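Local coordinates for SufC protein (Thermus thermophilus, PDB 2D2E) that probably binds and hydrolyses ATP as the cytoplasmic ABC-type ATPase of the Suf system for iron-sulfur cluster assembly, at residues T163-E169 against N193-I199; L157-P162 against G185-M189; L82-F86 against E153-L157; S2-R7 against E61-D65; I18-L24 against T44-I48. All coordinates share one frame; numbering follows the deposited sequence.

Contact 1. Residues T163-E169 against N193-I199; sequences TYAVLDE and NFGALVI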
# COMPACT_ATOMS: atom_id res chain seq x y z
N THR A 163 8.31 2.38 -6.48
CA THR A 163 8.47 1.12 -7.20
C THR A 163 7.51 0.10 -6.64
O THR A 163 6.99 -0.72 -7.38
CB THR A 163 9.91 0.61 -7.06
OG1 THR A 163 10.79 1.59 -7.63
CG2 THR A 163 10.10 -0.70 -7.77
N TYR A 164 7.32 0.12 -5.32
CA TYR A 164 6.38 -0.80 -4.69
C TYR A 164 5.47 -0.01 -3.76
O TYR A 164 5.88 0.97 -3.17
CB TYR A 164 7.09 -1.86 -3.85
CG TYR A 164 7.95 -2.81 -4.65
CD1 TYR A 164 9.31 -2.57 -4.81
CD2 TYR A 164 7.38 -3.92 -5.27
CE1 TYR A 164 10.10 -3.42 -5.58
CE2 TYR A 164 8.17 -4.77 -6.05
CZ TYR A 164 9.52 -4.51 -6.19
OH TYR A 164 10.29 -5.38 -6.94
N ALA A 165 4.22 -0.45 -3.65
CA ALA A 165 3.27 0.19 -2.74
C ALA A 165 2.47 -0.86 -2.02
O ALA A 165 1.96 -1.80 -2.63
CB ALA A 165 2.32 1.12 -3.51
N VAL A 166 2.34 -0.67 -0.71
CA VAL A 166 1.57 -1.59 0.14
C VAL A 166 0.41 -0.73 0.60
O VAL A 166 0.63 0.28 1.29
CB VAL A 166 2.41 -2.05 1.36
CG1 VAL A 166 1.56 -2.97 2.28
CG2 VAL A 166 3.63 -2.81 0.88
N LEU A 167 -0.80 -1.09 0.17
CA LEU A 167 -1.99 -0.30 0.48
C LEU A 167 -2.98 -1.07 1.31
O LEU A 167 -3.62 -2.01 0.81
CB LEU A 167 -2.66 0.12 -0.82
CG LEU A 167 -1.65 0.84 -1.72
CD1 LEU A 167 -2.33 1.16 -3.04
CD2 LEU A 167 -1.14 2.10 -1.04
N ASP A 168 -3.14 -0.66 2.56
CA ASP A 168 -4.07 -1.39 3.43
C ASP A 168 -5.42 -0.66 3.39
O ASP A 168 -5.54 0.47 3.89
CB ASP A 168 -3.49 -1.47 4.84
CG ASP A 168 -4.31 -2.37 5.77
OD1 ASP A 168 -3.79 -2.79 6.83
OD2 ASP A 168 -5.48 -2.66 5.44
N GLU A 169 -6.42 -1.31 2.78
CA GLU A 169 -7.73 -0.72 2.61
C GLU A 169 -8.76 -1.32 3.54
O GLU A 169 -9.97 -1.18 3.31
CB GLU A 169 -8.19 -0.84 1.16
CG GLU A 169 -7.14 -0.30 0.15
CD GLU A 169 -6.65 1.10 0.52
OE1 GLU A 169 -5.44 1.36 0.46
OE2 GLU A 169 -7.48 1.94 0.90
N ASN A 193 7.34 -1.64 -14.03
CA ASN A 193 8.19 -1.00 -13.04
C ASN A 193 7.49 -0.73 -11.72
O ASN A 193 7.98 0.06 -10.90
CB ASN A 193 8.71 0.31 -13.63
CG ASN A 193 9.33 0.11 -15.02
OD1 ASN A 193 10.22 -0.74 -15.18
ND2 ASN A 193 8.86 0.86 -16.02
N PHE A 194 6.36 -1.38 -11.51
CA PHE A 194 5.60 -1.16 -10.28
C PHE A 194 5.02 -2.47 -9.75
O PHE A 194 4.55 -3.28 -10.52
CB PHE A 194 4.46 -0.19 -10.61
CG PHE A 194 3.48 0.04 -9.49
CD1 PHE A 194 3.81 0.88 -8.44
CD2 PHE A 194 2.23 -0.55 -9.53
CE1 PHE A 194 2.89 1.15 -7.43
CE2 PHE A 194 1.28 -0.28 -8.51
CZ PHE A 194 1.62 0.57 -7.47
N GLY A 195 5.10 -2.68 -8.43
CA GLY A 195 4.48 -3.85 -7.83
C GLY A 195 3.64 -3.34 -6.67
O GLY A 195 3.98 -2.33 -6.04
N ALA A 196 2.53 -4.01 -6.37
CA ALA A 196 1.69 -3.58 -5.26
C ALA A 196 1.10 -4.74 -4.47
O ALA A 196 0.90 -5.84 -5.01
CB ALA A 196 0.55 -2.72 -5.78
N LEU A 197 0.83 -4.49 -3.20
CA LEU A 197 0.18 -5.48 -2.34
C LEU A 197 -1.00 -4.72 -1.73
O LEU A 197 -0.80 -3.73 -1.02
CB LEU A 197 1.13 -5.95 -1.23
CG LEU A 197 0.54 -7.00 -0.26
CD1 LEU A 197 0.20 -8.28 -1.01
CD2 LEU A 197 1.51 -7.28 0.87
N VAL A 198 -2.22 -5.18 -2.01
CA VAL A 198 -3.42 -4.56 -1.48
C VAL A 198 -3.88 -5.46 -0.33
O VAL A 198 -4.16 -6.66 -0.54
CB VAL A 198 -4.51 -4.49 -2.57
CG1 VAL A 198 -5.80 -3.89 -2.03
CG2 VAL A 198 -4.00 -3.64 -3.73
N ILE A 199 -3.92 -4.89 0.87
CA ILE A 199 -4.32 -5.63 2.07
C ILE A 199 -5.79 -5.31 2.32
O ILE A 199 -6.19 -4.15 2.33
CB ILE A 199 -3.45 -5.19 3.29
CG1 ILE A 199 -1.98 -5.48 2.94
CG2 ILE A 199 -3.88 -5.93 4.57
CD1 ILE A 199 -1.00 -4.93 3.98
O HOH W 1 10.30 1.70 -10.69

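Contact 2. Residues L157-P162 against G185-M189; sequences LLVLEP and GVNAM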
# COMPACT_ATOMS: atom_id res chain seq x y z
N LEU A 157 0.60 8.81 -4.68
CA LEU A 157 1.05 7.56 -5.29
C LEU A 157 1.52 7.78 -6.73
O LEU A 157 2.58 7.29 -7.12
CB LEU A 157 -0.07 6.51 -5.30
CG LEU A 157 0.25 5.15 -5.96
CD1 LEU A 157 1.23 4.34 -5.06
CD2 LEU A 157 -1.04 4.36 -6.16
N LEU A 158 0.73 8.49 -7.52
CA LEU A 158 1.09 8.75 -8.91
C LEU A 158 2.24 9.73 -9.08
O LEU A 158 3.10 9.55 -9.95
CB LEU A 158 -0.13 9.25 -9.68
CG LEU A 158 -1.02 8.17 -10.32
CD1 LEU A 158 -2.23 8.82 -10.91
CD2 LEU A 158 -0.27 7.44 -11.41
N VAL A 159 2.26 10.78 -8.26
CA VAL A 159 3.31 11.79 -8.36
C VAL A 159 4.69 11.38 -7.84
O VAL A 159 5.72 11.71 -8.45
CB VAL A 159 2.85 13.09 -7.65
CG1 VAL A 159 3.97 14.12 -7.61
CG2 VAL A 159 1.64 13.69 -8.41
N LEU A 160 4.70 10.64 -6.73
CA LEU A 160 5.96 10.20 -6.13
C LEU A 160 6.61 9.04 -6.87
O LEU A 160 7.79 8.75 -6.65
CB LEU A 160 5.74 9.82 -4.66
CG LEU A 160 5.41 11.00 -3.73
CD1 LEU A 160 5.22 10.49 -2.30
CD2 LEU A 160 6.52 12.03 -3.77
N GLU A 161 5.86 8.37 -7.73
CA GLU A 161 6.39 7.25 -8.51
C GLU A 161 7.17 6.18 -7.76
O GLU A 161 8.31 5.89 -8.07
CB GLU A 161 7.30 7.80 -9.62
CG GLU A 161 6.61 8.65 -10.66
CD GLU A 161 7.49 8.87 -11.87
OE1 GLU A 161 8.60 9.42 -11.70
OE2 GLU A 161 7.07 8.50 -12.98
N PRO A 162 6.56 5.58 -6.73
CA PRO A 162 7.26 4.53 -5.98
C PRO A 162 7.38 3.27 -6.84
O PRO A 162 6.66 3.10 -7.82
CB PRO A 162 6.36 4.30 -4.78
CG PRO A 162 4.98 4.56 -5.37
CD PRO A 162 5.19 5.79 -6.22
N GLY A 185 -6.17 4.55 -8.78
CA GLY A 185 -4.76 4.82 -8.64
C GLY A 185 -3.89 3.59 -8.90
O GLY A 185 -2.92 3.66 -9.65
N VAL A 186 -4.24 2.46 -8.30
CA VAL A 186 -3.43 1.27 -8.51
C VAL A 186 -3.46 0.84 -9.98
O VAL A 186 -2.44 0.50 -10.54
CB VAL A 186 -3.88 0.12 -7.57
CG1 VAL A 186 -3.14 -1.18 -7.93
CG2 VAL A 186 -3.56 0.50 -6.13
N ASN A 187 -4.62 0.90 -10.62
CA ASN A 187 -4.69 0.50 -12.03
C ASN A 187 -3.89 1.46 -12.92
O ASN A 187 -3.31 1.05 -13.92
CB ASN A 187 -6.15 0.40 -12.47
CG ASN A 187 -6.85 -0.84 -11.91
OD1 ASN A 187 -6.26 -1.92 -11.84
ND2 ASN A 187 -8.13 -0.70 -11.53
N ALA A 188 -3.85 2.74 -12.54
CA ALA A 188 -3.10 3.71 -13.33
C ALA A 188 -1.57 3.50 -13.21
O ALA A 188 -0.82 3.84 -14.13
CB ALA A 188 -3.47 5.12 -12.90
N MET A 189 -1.13 2.94 -12.10
CA MET A 189 0.29 2.66 -11.87
C MET A 189 0.76 1.33 -12.44
O MET A 189 1.97 1.10 -12.53
CB MET A 189 0.61 2.64 -10.36
CG MET A 189 0.54 4.01 -9.69
SD MET A 189 1.84 5.10 -10.33
CE MET A 189 3.32 4.46 -9.55

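Contact 3. Residues L82-F86 against E153-L157; sequences LFLAF and EILQL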
# COMPACT_ATOMS: atom_id res chain seq x y z
N LEU A 82 9.96 2.29 -1.79
CA LEU A 82 8.73 1.83 -1.11
C LEU A 82 7.84 3.03 -0.82
O LEU A 82 8.25 3.98 -0.16
CB LEU A 82 9.09 1.10 0.19
CG LEU A 82 7.93 0.43 0.93
CD1 LEU A 82 7.36 -0.75 0.12
CD2 LEU A 82 8.44 -0.09 2.26
N PHE A 83 6.60 2.99 -1.29
CA PHE A 83 5.69 4.11 -1.09
C PHE A 83 5.44 4.47 0.37
O PHE A 83 5.10 3.62 1.20
CB PHE A 83 4.35 3.83 -1.79
CG PHE A 83 3.38 4.96 -1.69
CD1 PHE A 83 3.72 6.22 -2.15
CD2 PHE A 83 2.11 4.75 -1.16
CE1 PHE A 83 2.80 7.27 -2.09
CE2 PHE A 83 1.19 5.79 -1.10
CZ PHE A 83 1.54 7.05 -1.57
N LEU A 84 5.65 5.74 0.68
CA LEU A 84 5.41 6.26 2.02
C LEU A 84 4.69 7.58 1.85
O LEU A 84 5.29 8.57 1.42
CB LEU A 84 6.73 6.49 2.77
CG LEU A 84 6.56 7.07 4.19
CD1 LEU A 84 5.69 6.13 5.02
CD2 LEU A 84 7.92 7.27 4.85
N ALA A 85 3.41 7.59 2.16
CA ALA A 85 2.62 8.81 2.02
C ALA A 85 3.03 9.81 3.10
O ALA A 85 3.34 9.42 4.24
CB ALA A 85 1.14 8.49 2.13
N PHE A 86 3.03 11.09 2.73
CA PHE A 86 3.40 12.17 3.65
C PHE A 86 2.15 12.50 4.46
O PHE A 86 1.06 12.66 3.91
CB PHE A 86 3.81 13.41 2.84
CG PHE A 86 4.70 14.36 3.59
CD1 PHE A 86 6.08 14.34 3.40
CD2 PHE A 86 4.16 15.30 4.46
CE1 PHE A 86 6.91 15.23 4.07
CE2 PHE A 86 4.99 16.21 5.14
CZ PHE A 86 6.36 16.17 4.94
N GLU A 153 -3.85 10.61 -0.87
CA GLU A 153 -2.81 9.60 -0.89
C GLU A 153 -2.60 9.03 -2.29
O GLU A 153 -1.48 8.71 -2.68
CB GLU A 153 -3.14 8.45 0.07
CG GLU A 153 -3.27 8.87 1.53
CD GLU A 153 -3.45 7.68 2.46
OE1 GLU A 153 -4.09 6.69 2.05
OE2 GLU A 153 -2.95 7.75 3.60
N ILE A 154 -3.69 8.90 -3.05
CA ILE A 154 -3.59 8.36 -4.42
C ILE A 154 -2.89 9.35 -5.35
O ILE A 154 -2.17 8.96 -6.26
CB ILE A 154 -4.98 7.96 -4.97
CG1 ILE A 154 -5.47 6.70 -4.24
CG2 ILE A 154 -4.92 7.73 -6.48
CD1 ILE A 154 -4.49 5.50 -4.35
N LEU A 155 -3.09 10.65 -5.12
CA LEU A 155 -2.40 11.62 -5.96
C LEU A 155 -0.91 11.52 -5.63
O LEU A 155 -0.05 11.61 -6.50
CB LEU A 155 -2.93 13.05 -5.70
CG LEU A 155 -2.37 14.13 -6.63
CD1 LEU A 155 -2.49 13.72 -8.10
CD2 LEU A 155 -3.13 15.43 -6.39
N GLN A 156 -0.58 11.28 -4.35
CA GLN A 156 0.83 11.14 -3.98
C GLN A 156 1.40 9.87 -4.64
O GLN A 156 2.54 9.84 -5.08
CB GLN A 156 1.01 11.01 -2.47
CG GLN A 156 0.71 12.27 -1.73
CD GLN A 156 1.03 12.12 -0.26
OE1 GLN A 156 2.18 11.85 0.11
NE2 GLN A 156 0.01 12.26 0.57
N LEU A 157 0.60 8.81 -4.68
CA LEU A 157 1.05 7.56 -5.29
C LEU A 157 1.52 7.78 -6.73
O LEU A 157 2.58 7.29 -7.12
CB LEU A 157 -0.07 6.51 -5.30
CG LEU A 157 0.25 5.15 -5.96
CD1 LEU A 157 1.23 4.34 -5.06
CD2 LEU A 157 -1.04 4.36 -6.16
O HOH W 2 -0.90 11.51 3.00

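Contact 4. Residues S2-R7 against E61-D65; sequences SQLEIR and EILLD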
# COMPACT_ATOMS: atom_id res chain seq x y z
N SER A 2 13.93 -7.28 -8.59
CA SER A 2 12.79 -7.72 -9.43
C SER A 2 11.56 -8.11 -8.60
O SER A 2 10.56 -8.54 -9.16
CB SER A 2 13.21 -8.92 -10.27
OG SER A 2 13.67 -9.97 -9.43
N GLN A 3 11.65 -7.99 -7.28
CA GLN A 3 10.49 -8.34 -6.46
C GLN A 3 10.63 -7.78 -5.05
O GLN A 3 11.72 -7.42 -4.61
CB GLN A 3 10.35 -9.87 -6.37
CG GLN A 3 11.53 -10.56 -5.68
CD GLN A 3 11.51 -12.09 -5.81
OE1 GLN A 3 12.07 -12.79 -4.96
NE2 GLN A 3 10.88 -12.59 -6.85
N LEU A 4 9.47 -7.70 -4.37
CA LEU A 4 9.39 -7.29 -2.99
C LEU A 4 9.16 -8.60 -2.24
O LEU A 4 8.17 -9.29 -2.52
CB LEU A 4 8.26 -6.32 -2.70
CG LEU A 4 8.05 -5.95 -1.23
CD1 LEU A 4 9.28 -5.24 -0.69
CD2 LEU A 4 6.82 -5.07 -1.07
N GLU A 5 10.03 -8.98 -1.32
CA GLU A 5 9.86 -10.26 -0.67
C GLU A 5 9.93 -10.18 0.84
O GLU A 5 10.83 -9.56 1.39
CB GLU A 5 10.93 -11.26 -1.17
CG GLU A 5 11.05 -12.49 -0.29
CD GLU A 5 11.98 -13.58 -0.85
OE1 GLU A 5 13.02 -13.24 -1.45
OE2 GLU A 5 11.66 -14.78 -0.67
N ILE A 6 8.98 -10.78 1.52
CA ILE A 6 8.95 -10.94 2.94
C ILE A 6 9.41 -12.36 3.12
O ILE A 6 8.77 -13.29 2.59
CB ILE A 6 7.56 -10.70 3.54
CG1 ILE A 6 7.10 -9.27 3.26
CG2 ILE A 6 7.56 -10.95 5.04
CD1 ILE A 6 6.28 -9.12 1.99
N ARG A 7 10.50 -12.57 3.86
CA ARG A 7 11.06 -13.91 4.03
C ARG A 7 11.20 -14.36 5.48
O ARG A 7 11.93 -13.76 6.27
CB ARG A 7 12.43 -13.97 3.36
CG ARG A 7 13.16 -15.30 3.55
CD ARG A 7 12.59 -16.33 2.60
NE ARG A 7 13.36 -17.58 2.63
CZ ARG A 7 12.95 -18.69 3.24
NH1 ARG A 7 11.77 -18.72 3.87
NH2 ARG A 7 13.71 -19.78 3.22
N GLU A 61 13.56 -11.37 6.97
CA GLU A 61 14.03 -10.23 6.19
C GLU A 61 12.92 -9.71 5.29
O GLU A 61 11.93 -10.41 5.05
CB GLU A 61 15.16 -10.66 5.26
CG GLU A 61 16.44 -11.07 5.92
CD GLU A 61 17.48 -11.41 4.87
OE1 GLU A 61 17.24 -12.35 4.09
OE2 GLU A 61 18.53 -10.73 4.82
N ILE A 62 13.09 -8.48 4.83
CA ILE A 62 12.17 -7.88 3.87
C ILE A 62 13.14 -7.33 2.80
O ILE A 62 13.91 -6.39 3.06
CB ILE A 62 11.35 -6.72 4.47
CG1 ILE A 62 10.41 -7.25 5.56
CG2 ILE A 62 10.53 -6.06 3.37
CD1 ILE A 62 9.42 -6.21 6.07
N LEU A 63 13.11 -7.94 1.62
CA LEU A 63 14.01 -7.55 0.54
C LEU A 63 13.30 -6.76 -0.54
O LEU A 63 12.28 -7.21 -1.05
CB LEU A 63 14.60 -8.80 -0.13
CG LEU A 63 15.14 -9.88 0.81
CD1 LEU A 63 15.49 -11.14 0.03
CD2 LEU A 63 16.36 -9.35 1.52
N LEU A 64 13.84 -5.60 -0.88
CA LEU A 64 13.26 -4.79 -1.94
C LEU A 64 14.32 -4.81 -3.03
O LEU A 64 15.39 -4.21 -2.89
CB LEU A 64 12.98 -3.37 -1.44
CG LEU A 64 12.08 -2.54 -2.36
CD1 LEU A 64 11.47 -1.38 -1.60
CD2 LEU A 64 12.89 -2.05 -3.57
N ASP A 65 14.02 -5.53 -4.11
CA ASP A 65 14.96 -5.68 -5.23
C ASP A 65 16.34 -6.14 -4.75
O ASP A 65 17.38 -5.58 -5.13
CB ASP A 65 15.06 -4.41 -6.07
CG ASP A 65 13.76 -4.10 -6.82
OD1 ASP A 65 12.95 -5.04 -7.03
OD2 ASP A 65 13.55 -2.93 -7.20

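Contact 5. Residues I18-L24 against T44-I48; sequences ILKGVNL and TLGKI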
# COMPACT_ATOMS: atom_id res chain seq x y z
N ILE A 18 2.99 -12.01 16.94
CA ILE A 18 1.87 -11.86 16.03
C ILE A 18 2.15 -12.41 14.64
O ILE A 18 1.27 -13.01 14.03
CB ILE A 18 1.38 -10.38 15.93
CG1 ILE A 18 2.46 -9.49 15.32
CG2 ILE A 18 0.97 -9.88 17.31
CD1 ILE A 18 3.59 -9.16 16.23
N LEU A 19 3.36 -12.22 14.12
CA LEU A 19 3.70 -12.78 12.80
C LEU A 19 4.53 -14.04 13.04
O LEU A 19 5.54 -14.01 13.76
CB LEU A 19 4.46 -11.79 11.92
CG LEU A 19 3.73 -10.50 11.54
CD1 LEU A 19 4.56 -9.72 10.51
CD2 LEU A 19 2.34 -10.83 10.99
N LYS A 20 4.07 -15.13 12.45
CA LYS A 20 4.70 -16.42 12.66
C LYS A 20 5.26 -17.09 11.43
O LYS A 20 4.83 -18.17 11.05
CB LYS A 20 3.67 -17.34 13.35
CG LYS A 20 3.23 -16.81 14.73
CD LYS A 20 2.03 -17.57 15.29
CE LYS A 20 1.67 -17.04 16.67
NZ LYS A 20 0.36 -17.60 17.14
N GLY A 21 6.23 -16.42 10.80
CA GLY A 21 6.88 -16.97 9.62
C GLY A 21 6.18 -16.63 8.32
O GLY A 21 5.73 -17.50 7.60
N VAL A 22 6.11 -15.33 8.05
CA VAL A 22 5.46 -14.81 6.85
C VAL A 22 6.38 -14.95 5.65
O VAL A 22 7.52 -14.53 5.70
CB VAL A 22 5.11 -13.32 7.03
CG1 VAL A 22 4.49 -12.77 5.72
CG2 VAL A 22 4.11 -13.14 8.17
N ASN A 23 5.87 -15.57 4.59
CA ASN A 23 6.61 -15.70 3.34
C ASN A 23 5.66 -15.18 2.28
O ASN A 23 4.60 -15.75 2.07
CB ASN A 23 6.97 -17.16 3.07
CG ASN A 23 8.04 -17.65 4.02
OD1 ASN A 23 9.14 -17.11 4.05
ND2 ASN A 23 7.70 -18.65 4.83
N LEU A 24 6.03 -14.07 1.63
CA LEU A 24 5.16 -13.45 0.64
C LEU A 24 6.02 -12.72 -0.38
O LEU A 24 6.78 -11.84 -0.01
CB LEU A 24 4.23 -12.45 1.35
CG LEU A 24 2.95 -11.98 0.63
CD1 LEU A 24 1.99 -11.36 1.63
CD2 LEU A 24 3.28 -10.97 -0.46
N THR A 44 -0.80 -5.95 10.54
CA THR A 44 0.44 -5.82 11.30
C THR A 44 1.60 -5.90 10.29
O THR A 44 2.59 -5.16 10.41
CB THR A 44 0.55 -6.94 12.34
OG1 THR A 44 -0.37 -6.66 13.41
CG2 THR A 44 1.98 -7.03 12.91
N LEU A 45 1.47 -6.78 9.29
CA LEU A 45 2.52 -6.88 8.27
C LEU A 45 2.69 -5.54 7.56
O LEU A 45 3.81 -5.09 7.31
CB LEU A 45 2.19 -7.98 7.24
CG LEU A 45 3.20 -8.06 6.08
CD1 LEU A 45 4.58 -8.47 6.59
CD2 LEU A 45 2.72 -9.09 5.05
N GLY A 46 1.57 -4.89 7.24
CA GLY A 46 1.66 -3.60 6.58
C GLY A 46 2.38 -2.57 7.43
O GLY A 46 3.14 -1.78 6.91
N LYS A 47 2.16 -2.57 8.74
CA LYS A 47 2.80 -1.58 9.59
C LYS A 47 4.30 -1.83 9.69
O LYS A 47 5.10 -0.88 9.74
CB LYS A 47 2.17 -1.59 10.97
CG LYS A 47 0.73 -1.10 10.97
CD LYS A 47 0.11 -1.23 12.36
CE LYS A 47 -1.33 -0.74 12.35
NZ LYS A 47 -2.00 -0.87 13.68
N ILE A 48 4.68 -3.11 9.73
CA ILE A 48 6.08 -3.49 9.81
C ILE A 48 6.76 -3.12 8.50
O ILE A 48 7.90 -2.67 8.50
CB ILE A 48 6.21 -4.98 10.11
CG1 ILE A 48 5.75 -5.23 11.55
CG2 ILE A 48 7.66 -5.46 9.90
CD1 ILE A 48 5.80 -6.67 11.99

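Contact 1. Residues T163-E169 against N193-I199
Thr163 O takes the N-H of Gly195, with Gly195 N 2.9 Å away, and has the CA-H of Phe194 as a weaker second contact, Phe194 CA lying at 3.2 Å. Beyond it the pairing is regular and parallel. Ala165 N bonds to Gly195 O, Leu197 N to Ala165 O, Leu167 N to Leu197 O, Ile199 N to Leu167 O and Glu169 N to Ile199 O. Before the strands begin, a water joins Thr163 OG1 to Asn193 O. These are two parallel strands of a beta-alpha-beta crossover, with helix 176-189 between them, in the core sheet of a P-loop NTPase. The sequence of 164-169 and its place in the fold are consistent with the Walker B strand of ABC ATPases. On the face carrying Val166 and Asp168, Ile199 touches both: its CD1 lies 3.6 Å from Val166 CG1, while its CG2 is 3.7 Å from Asp168 OD2. Asp168 has CG anti to the backbone N (chi1 -173°), which brings the carboxylate over that methyl, while OD1 bonds Ser43 OG and OD2 bonds Thr170 OG1. With an alanine here, both hydroxyls would probably lose their bonds to the carboxylate, and Ile199 CG2 part of its cover. The Tyr164 ring passes beside Gly195, CD2 being 3.9 Å from Gly195 CA. On the other face, Ala165 CB meets Phe194 CE1 at 4.0 Å.

Contact 2. Residues L157-P162 against G185-M189
Met189 packs against Leu157 and Leu158 in a helix-helix contact, where the last turns of helix 148-160 meet those of helix 176-189, one layer out from the parallel sheet. Most of the contact is apolar side-chain packing. Leu157 meets the methionine at its CG, with Leu157 CD2 3.9 Å from Met189 CG as the two side chains pass at a slant. Leu157 CG stands anti to its N (chi1 178°), which points the branch at the other helix, where CD2 comes within 4.0 Å of Gly185 O; the glycine presents bare backbone at that point. Leu158 slides past Met189 in the opposite direction, its CD2 lying alongside the sulfur. That leucine has two conformers, so the very short approach is doubtful. In the given conformer, Leu158 CD2 also touches Ala188 CB at 4.2 Å.

The methionine's end, by contrast, lies near backbone oxygen as well as the proline ring. Two bends, at chi2 (-66°) and chi3 (-74°), bring the methyl to the chain that leaves helix 148-160. Glu161, with positive phi, turns that chain away from the helix and into Pro162. An alanine in place of Met189 would remove everything beyond CB, and would probably open a gap between Leu157 and Pro162. Leu158 packs further onto helix 115-129, and Met189 onto Phe194. The methyl CE comes to rest with Leu157 O 3.8 Å away and Pro162 CD 4.0 Å away, the proline crossing the methionine at about a right angle.

Contact 3. Residues L82-F86 against E153-L157
The Phe83 ring is sandwiched between a methyl and a peptide nitrogen. Over one face sits Leu157 CD1, 4.0 Å from the ring centroid and only 11° off the normal, a CH-pi contact. Over the opposite face lies Ala85 N, 4.2 Å above the plane, from two residues further along the same loop. The outer end of the ring abuts the helix backbone: CZ is 3.6 Å from Glu153 O, and CE1 is 3.7 Å from Leu157 CA. The torsion that puts CG anti to the backbone N (chi1 -178°) reaches the ring straight out to that helix. Glu153 O, beside the ring, also accepts the helical bond from Leu157 N.

Here a loop lies against helix 148-160. By sequence and position the loop runs into what is the Q-loop in ABC ATPases, and the helix corresponds to the one that follows their signature motif. A backbone bond from Phe83 N to Tyr164 O ties the loop to strand 164-168 as well.

The second flat group is the amide of Gln156. Its side chain is extended beyond CG, and OE1 takes the N-H of Phe86, with Phe86 N at 2.9 Å, in an almost straight bond (174°), in the amide plane and on a lone pair. Its NE2 bonds Asn152 OD1 and gives a second hydrogen to a water 2.7 Å from NE2. With both ends engaged, the rotation of this buried amide is fixed. Phe86 CB lies 3.5 Å from Gln156 OE1, while its ring turns off toward Ala104 and Ala107 of helix 97-109.

Contact 4. Residues S2-R7 against E61-D65
Strand 3-7 runs antiparallel to strand 61-64 at 175°, with Glu5-Leu63 and Arg7-Glu61 as hydrogen-bonded pairs, and Leu4-Leu64 and Ile6-Ile62 as non-hydrogen-bonded ones. Each hydrogen-bonded pair has both its bonds. In the middle one, Leu63 N reaches Glu5 O at 2.8 Å and Glu5 N reaches Leu63 O at 2.9 Å. Asp65 N adds a bond to Gln3 O where the strand ends.

Asp65 then uses its side chain. With CG anti to the carbonyl carbon (chi1 -68°), the carboxylate folds back to the first modelled residue, and Ser2 N meets Asp65 OD1 at 2.9 Å from above the carboxylate plane, 51° out of it. The same OD1 takes the hydroxyl of Tyr164, and OD2 forms a salt bridge with Lys28, so one carboxylate ties three parts of the fold. On the face carrying Leu4, Ile6, Ile62 and Leu64, Leu4 CD1 touches two partners, 4.2 Å from Leu64 CB and 4.3 Å from Ile62 CG2. On the face of Glu5 and Leu63, these two lie side by side, pointing the same way, with Glu5 OE1 3.6 Å from Leu63 CD1.

These strands belong to the antiparallel beta subdomain of the ABC ATPase fold. Strand 16-27 flanks strand 3-13, where Arg7 bonds Asn23, and strand 67-68 pairs antiparallel with strand 60-64. Leu4 and Leu64 close onto Tyr164 of strand 164-168.

Contact 5. Residues I18-L24 against T44-I48
Ile18 CG1 presses on Thr44 CG2 at 3.5 Å, tighter than usual for two carbons, the side chains crossing at about a right angle. This isoleucine holds CG1 in the crowded position between N and the carbonyl carbon (chi1 64°), which turns the branch onto the threonine methyl. Next to it, Leu19 reaches the helix with its tip: CD1 meets Ile48 CD1 end to end at 3.6 Å and Leu45 CD1 at 4.1 Å, while its CG lies against Thr44 CG2. Leu45 spreads its other methyl along the strand, CD2 being 4.1 Å from Val22 CG1 and 4.2 Å from Leu24 CD1.

Beta bulges help set these side chains. Ile18 and Leu19 both face Ala11 of strand 3-13 in a classic bulge, which lets two consecutive residues point at the helix. Further on, Gly21 and Val22 both face Leu9 in a G1 bulge, the glycine taking positive phi. A shell behind includes Leu34 and Met217 of the core sheet, packed on Leu45, and Tyr55 on Thr44 and Ile48.

Segments 18-24 and 44-48 cross at -87°, their axes 9.7 Å apart at closest approach. Helix 42-50 follows the P-loop (Walker A) of this nucleotide-binding fold. Thr44, like Lys42 and Ser43 just before it, binds ADP in another structure of this protein. Strand 16-27 of the antiparallel sheet thus packs on the helix whose start contributes to the nucleotide site.

Contact 1 is the innermost, a backbone-paired strand couple about 4 Å from the chain centre; contacts 2 and 3 both meet it at Ala165, both on helix 148-160 and sharing Leu157, one mainly apolar, the other mixing a ring with a buried amide. Contacts 4 and 5 lie farther out, about 15 and 14 Å from the centre, and meet through the neighbouring strands 3-13 and 16-27. Contact 4 is again backbone pairing, but antiparallel and with one face near solvent; contact 5 is methyl packing against the helix after the P-loop. Tyr164 binds Asp65, linking contacts 1 and 4, whereas contacts 2 and 5 stand on opposite sides of the centre, about 24 Å apart between centres.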